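Local coordinates for protein polyketide biosynthesis cytochrome P450 PksS (Bacillus subtilis, PDB 4YZR) that acts as a haem-dependent cytochrome P450 monooxygenase in bacillaene biosynthesis, taking dihydrobacillaene as its substrate, at residues M234-L237 / L238-G242; P150-V153 / I154-M158. All coordinates share one frame; numbering follows the deposited sequence.

Interaction 1: residues M234-L237 / L238-G242; sequences MLFL and LVVAG. With HEM (protoporphyrin IX containing Fe), chain C; HIS (histidine), chain B.
Two turns of helix 228-259, the long distal helix of the cytochrome P450 fold, run past the haem. On the flanks of these turns Phe-236 meets Val-240, and Met-234 meets Leu-238, each pair one turn apart. Val-240 lays CG2 over one face of the Phe-236 ring, 3.9 Å from the ring centroid and displaced toward the rim at CE1 and CZ, a CH-pi contact. The phenyl group stands there because CG is anti to the backbone N (chi1 174°). Val-240 N donates to Phe-236 O over 2.9 Å, a straight bond of 170° at hydrogen. Around the helix Met-234 CG touches Leu-238 CD1 at 4.1 Å. The backbone bond from Leu-238 N to Met-234 O joins the same two residues.

The haem side is built from different atoms. Ala-241 CB comes within 3.1 Å of C4C of the haem and 3.4 Å of NE2 of a histidine molecule bound as a separate ligand, whose NE2 in turn ligates the iron at 2.1 Å. Leu-237 CD2 meets the haem methyl CMD at 3.7 Å, while Leu-238 CD2 reaches both that methyl and the vinyl carbon CAC. Phe-236 packs on Leu-190 and Phe-193 of helix 183-206. Further along the helix, Ala-241 O accepts a hydrogen bond from Thr-246 OG1. The other axial ligand is probably Cys-352, as in other P450s.

The chemistry is thus divided around the helix: aromatic and aliphatic groups pack its outer side against neighbouring helices, small or branched apolar side chains line the pocket, and Leu-238 serves both sides. The polar partner of the iron on this face is the imidazole of the bound histidine molecule.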
loop_
_atom_site.group_PDB
_atom_site.type_symbol
_atom_site.label_atom_id
_atom_site.label_comp_id
_atom_site.label_asym_id
_atom_site.label_seq_id
_atom_site.Cartn_x
_atom_site.Cartn_y
_atom_site.Cartn_z
ATOM N N MET A 234 10.622 -12.262 0.477
ATOM C CA MET A 234 10.164 -11.530 1.595
ATOM C C MET A 234 10.652 -10.089 1.499
ATOM O O MET A 234 9.898 -9.148 1.724
ATOM C CB MET A 234 10.546 -12.168 2.891
ATOM C CG MET A 234 9.895 -11.561 4.117
ATOM S SD MET A 234 8.224 -11.953 4.360
ATOM C CE MET A 234 8.309 -13.641 4.940
ATOM N N LEU A 235 11.948 -9.918 1.227
ATOM C CA LEU A 235 12.509 -8.549 1.174
ATOM C C LEU A 235 11.928 -7.810 -0.019
ATOM O O LEU A 235 11.648 -6.598 0.071
ATOM C CB LEU A 235 14.006 -8.641 1.078
ATOM C CG LEU A 235 14.610 -9.070 2.403
ATOM C CD1 LEU A 235 16.098 -9.334 2.142
ATOM C CD2 LEU A 235 14.429 -8.055 3.477
ATOM N N PHE A 236 11.694 -8.480 -1.138
ATOM C CA PHE A 236 11.021 -7.899 -2.276
ATOM C C PHE A 236 9.644 -7.333 -1.858
ATOM O O PHE A 236 9.318 -6.155 -2.080
ATOM C CB PHE A 236 10.867 -8.867 -3.414
ATOM C CG PHE A 236 10.036 -8.358 -4.574
ATOM C CD1 PHE A 236 10.513 -7.396 -5.435
ATOM C CD2 PHE A 236 8.741 -8.831 -4.718
ATOM C CE1 PHE A 236 9.698 -6.909 -6.463
ATOM C CE2 PHE A 236 7.941 -8.348 -5.779
ATOM C CZ PHE A 236 8.425 -7.376 -6.571
ATOM N N LEU A 237 8.858 -8.182 -1.212
ATOM C CA LEU A 237 7.511 -7.769 -0.839
ATOM C C LEU A 237 7.525 -6.576 0.121
ATOM O O LEU A 237 6.811 -5.613 0.024
ATOM C CB LEU A 237 6.791 -8.958 -0.187
ATOM C CG LEU A 237 5.354 -8.614 0.284
ATOM C CD1 LEU A 237 4.476 -8.028 -0.809
ATOM C CD2 LEU A 237 4.928 -9.970 0.909
ATOM N N LEU A 238 8.425 -6.646 1.139
ATOM C CA LEU A 238 8.493 -5.584 2.125
ATOM C C LEU A 238 8.923 -4.223 1.546
ATOM O O LEU A 238 8.413 -3.151 1.843
ATOM C CB LEU A 238 9.443 -5.946 3.242
ATOM C CG LEU A 238 8.987 -7.110 4.129
ATOM C CD1 LEU A 238 10.090 -7.589 5.043
ATOM C CD2 LEU A 238 7.760 -6.797 4.964
ATOM N N VAL A 239 9.959 -4.296 0.668
ATOM C CA VAL A 239 10.406 -3.099 0.024
ATOM C C VAL A 239 9.307 -2.542 -0.890
ATOM O O VAL A 239 9.075 -1.307 -0.774
ATOM C CB VAL A 239 11.697 -3.354 -0.776
ATOM C CG1 VAL A 239 12.019 -2.190 -1.705
ATOM C CG2 VAL A 239 12.829 -3.632 0.156
ATOM N N VAL A 240 8.657 -3.328 -1.694
ATOM C CA VAL A 240 7.601 -2.807 -2.582
ATOM C C VAL A 240 6.491 -2.082 -1.739
ATOM O O VAL A 240 6.141 -0.901 -1.967
ATOM C CB VAL A 240 7.083 -3.878 -3.430
ATOM C CG1 VAL A 240 5.772 -3.507 -4.116
ATOM C CG2 VAL A 240 8.108 -4.271 -4.492
ATOM N N ALA A 241 6.149 -2.694 -0.624
ATOM C CA ALA A 241 5.071 -2.132 0.339
ATOM C C ALA A 241 5.426 -0.899 0.982
ATOM O O ALA A 241 4.641 0.107 1.022
ATOM C CB ALA A 241 4.661 -3.189 1.289
ATOM N N GLY A 242 6.647 -0.806 1.435
ATOM C CA GLY A 242 7.141 0.339 2.104
ATOM C C GLY A 242 7.351 1.579 1.314
ATOM O O GLY A 242 7.599 2.684 1.849
HETATM C CHA HEM C . -0.560 -6.735 2.770
HETATM C CHB HEM C . -2.246 -2.228 2.336
HETATM C CHC HEM C . 2.030 -0.498 3.877
HETATM C CHD HEM C . 3.706 -4.985 4.144
HETATM C C1A HEM C . -1.386 -5.671 2.495
HETATM C C2A HEM C . -2.789 -5.703 2.060
HETATM C C3A HEM C . -3.205 -4.474 1.889
HETATM C C4A HEM C . -2.119 -3.583 2.306
HETATM C CMA HEM C . -4.503 -4.027 1.345
HETATM C CAA HEM C . -3.551 -6.986 1.708
HETATM C CBA HEM C . -3.420 -7.354 0.301
HETATM C CGA HEM C . -4.208 -8.635 -0.212
HETATM O O1A HEM C . -4.157 -8.764 -1.484
HETATM O O2A HEM C . -4.760 -9.230 0.637
HETATM C C1B HEM C . -1.221 -1.360 2.707
HETATM C C2B HEM C . -1.314 0.060 2.806
HETATM C C3B HEM C . -0.139 0.586 3.230
HETATM C C4B HEM C . 0.737 -0.573 3.413
HETATM C CMB HEM C . -2.546 0.770 2.483
HETATM C CAB HEM C . 0.294 1.950 3.477
HETATM C CBB HEM C . -0.551 2.896 3.691
HETATM C C1C HEM C . 2.888 -1.532 4.138
HETATM C C2C HEM C . 4.220 -1.481 4.598
HETATM C C3C HEM C . 4.719 -2.782 4.681
HETATM C C4C HEM C . 3.664 -3.624 4.215
HETATM C CMC HEM C . 4.839 -0.189 5.062
HETATM C CAC HEM C . 6.031 -3.234 5.114
HETATM C CBC HEM C . 7.098 -2.527 5.021
HETATM C C1D HEM C . 2.723 -5.876 3.784
HETATM C C2D HEM C . 2.901 -7.304 3.685
HETATM C C3D HEM C . 1.679 -7.791 3.318
HETATM C C4D HEM C . 0.745 -6.655 3.198
HETATM C CMD HEM C . 4.147 -8.093 4.021
HETATM C CAD HEM C . 1.285 -9.231 3.113
HETATM C CBD HEM C . 0.771 -9.872 4.365
HETATM C CGD HEM C . 0.449 -11.395 4.262
HETATM O O1D HEM C . 0.317 -11.842 3.117
HETATM O O2D HEM C . 0.300 -11.990 5.347
HETATM N NA HEM C . -1.077 -4.366 2.712
HETATM N NB HEM C . 0.039 -1.707 3.137
HETATM N NC HEM C . 2.563 -2.845 3.933
HETATM N ND HEM C . 1.444 -5.486 3.468
HETATM FE FE HEM C . 0.727 -3.621 3.378
HETATM C CG HIS B . 1.559 -3.089 -0.759
HETATM N ND1 HIS B . 1.852 -4.458 -0.633
HETATM C CD2 HIS B . 1.233 -2.661 0.481
HETATM C CE1 HIS B . 1.649 -4.804 0.626
HETATM N NE2 HIS B . 1.292 -3.707 1.308
#

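Interaction 2: residues P150-V153 / I154-M158; sequences PFIV and ISELM
Ser-155 leans back over Phe-151, one turn earlier in helix 148-158, and its short side chain makes two different contacts on the way. CB lies 3.4 Å from Phe-151 O, already against the carbonyl. With chi1 at -65°, OG stays beside its own backbone N and turns back along the helix, where it donates to that same oxygen over 2.9 Å. OG also sits over one face of the Phe-151 ring as a packing contact, offset toward the rim, 3.5 Å from CE2. Phe-151 O therefore holds two donors from one residue, since Ser-155 N gives the usual helical bond as well; the hydroxyl and the amide reach it from opposite faces of the carbonyl plane.

Next along the helix, Ile-152 and Glu-156 lie side by side and point the same way, with CG2 of Ile-152 at 4.0 Å from OE2 of Glu-156. Helix 119-133 packs against this side through Ile-125. Arg-165, Phe-168 and Gln-169 of helix 165-175 also pack on the Phe-151 ring.

This is the familiar back-bonding of a helical serine: the hydrogen of a buried hydroxyl finds its acceptor inside the helix, on a carbonyl that already takes the amide of the same residue, and the bond holds OG in place over the ring.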
loop_
_atom_site.group_PDB
_atom_site.type_symbol
_atom_site.label_atom_id
_atom_site.label_comp_id
_atom_site.label_asym_id
_atom_site.label_seq_id
_atom_site.Cartn_x
_atom_site.Cartn_y
_atom_site.Cartn_z
ATOM N N PRO A 150 9.073 7.764 3.066
ATOM C CA PRO A 150 8.985 6.289 3.175
ATOM C C PRO A 150 10.235 5.660 2.637
ATOM O O PRO A 150 10.640 4.571 3.124
ATOM C CB PRO A 150 7.742 5.964 2.427
ATOM C CG PRO A 150 6.892 7.239 2.518
ATOM C CD PRO A 150 7.906 8.321 2.340
ATOM N N PHE A 151 10.822 6.211 1.582
ATOM C CA PHE A 151 12.074 5.664 1.041
ATOM C C PHE A 151 13.188 5.704 2.033
ATOM O O PHE A 151 13.935 4.685 2.158
ATOM C CB PHE A 151 12.448 6.379 -0.257
ATOM C CG PHE A 151 13.748 5.855 -0.879
ATOM C CD1 PHE A 151 13.697 4.769 -1.680
ATOM C CD2 PHE A 151 14.914 6.403 -0.535
ATOM C CE1 PHE A 151 14.960 4.266 -2.177
ATOM C CE2 PHE A 151 16.087 5.945 -1.049
ATOM C CZ PHE A 151 16.085 4.876 -1.803
ATOM N N ILE A 152 13.357 6.784 2.744
ATOM C CA ILE A 152 14.430 6.845 3.724
ATOM C C ILE A 152 14.131 5.893 4.903
ATOM O O ILE A 152 15.019 5.229 5.407
ATOM C CB ILE A 152 14.695 8.282 4.211
ATOM C CG1 ILE A 152 15.048 9.183 2.962
ATOM C CG2 ILE A 152 15.817 8.316 5.261
ATOM C CD1 ILE A 152 14.977 10.636 3.290
ATOM N N VAL A 153 12.871 5.836 5.333
ATOM C CA VAL A 153 12.509 4.889 6.372
ATOM C C VAL A 153 12.830 3.482 6.010
ATOM O O VAL A 153 13.462 2.717 6.778
ATOM C CB VAL A 153 11.009 5.055 6.715
ATOM C CG1 VAL A 153 10.642 3.865 7.674
ATOM C CG2 VAL A 153 10.798 6.413 7.381
ATOM N N ILE A 154 12.456 3.044 4.820
ATOM C CA ILE A 154 12.759 1.693 4.339
ATOM C C ILE A 154 14.230 1.488 4.225
ATOM O O ILE A 154 14.731 0.382 4.560
ATOM C CB ILE A 154 12.079 1.358 2.966
ATOM C CG1 ILE A 154 10.733 0.933 3.207
ATOM C CG2 ILE A 154 12.870 0.307 2.104
ATOM C CD1 ILE A 154 10.696 -0.454 3.868
ATOM N N SER A 155 14.914 2.399 3.686
ATOM C CA SER A 155 16.406 2.323 3.591
ATOM C C SER A 155 17.012 2.161 4.916
ATOM O O SER A 155 17.896 1.290 5.079
ATOM C CB SER A 155 16.996 3.542 2.923
ATOM O OG SER A 155 16.584 3.636 1.554
ATOM N N GLU A 156 16.676 2.947 5.873
ATOM C CA GLU A 156 17.213 2.787 7.250
ATOM C C GLU A 156 16.826 1.469 7.812
ATOM O O GLU A 156 17.678 0.777 8.438
ATOM C CB GLU A 156 16.752 3.934 8.136
ATOM C CG GLU A 156 17.334 5.292 7.858
ATOM C CD GLU A 156 17.022 6.357 8.896
ATOM O OE1 GLU A 156 16.362 6.065 9.843
ATOM O OE2 GLU A 156 17.567 7.480 8.768
ATOM N N LEU A 157 15.571 1.052 7.631
ATOM C CA LEU A 157 15.139 -0.204 8.251
ATOM C C LEU A 157 15.883 -1.399 7.679
ATOM O O LEU A 157 16.247 -2.329 8.420
ATOM C CB LEU A 157 13.631 -0.333 8.008
ATOM C CG LEU A 157 12.979 -1.599 8.547
ATOM C CD1 LEU A 157 13.077 -1.668 10.027
ATOM C CD2 LEU A 157 11.552 -1.663 8.136
ATOM N N MET A 158 16.137 -1.407 6.386
ATOM C CA MET A 158 16.835 -2.468 5.717
ATOM C C MET A 158 18.398 -2.310 5.793
ATOM O O MET A 158 19.124 -3.173 5.250
ATOM C CB MET A 158 16.458 -2.544 4.267
ATOM C CG MET A 158 15.005 -2.805 4.054
ATOM S SD MET A 158 14.533 -4.458 4.545
ATOM C CE MET A 158 12.754 -4.399 4.248
#

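In the fold
Interaction 2 comes first along the chain, on helix 148-158, and interaction 1 follows on helix 228-259, yet their centres lie only 11 Å apart and the two helices pack directly together. Pro-150 CB touches Gly-242 O at 3.3 Å, and Ile-154 CG1 meets Gly-242 CA at 3.8 Å. Met-158 reaches across to Leu-235 and Leu-238, and it also packs on helix 212-218. Interaction 1 borders the haem directly, whereas interaction 2 stands mostly one layer behind, although the Ile-154 side chain comes to about 4 Å from the cofactor. Helix 148-158 thus backs the distal-side helix within the P450 core, and helix 165-175 packs on both.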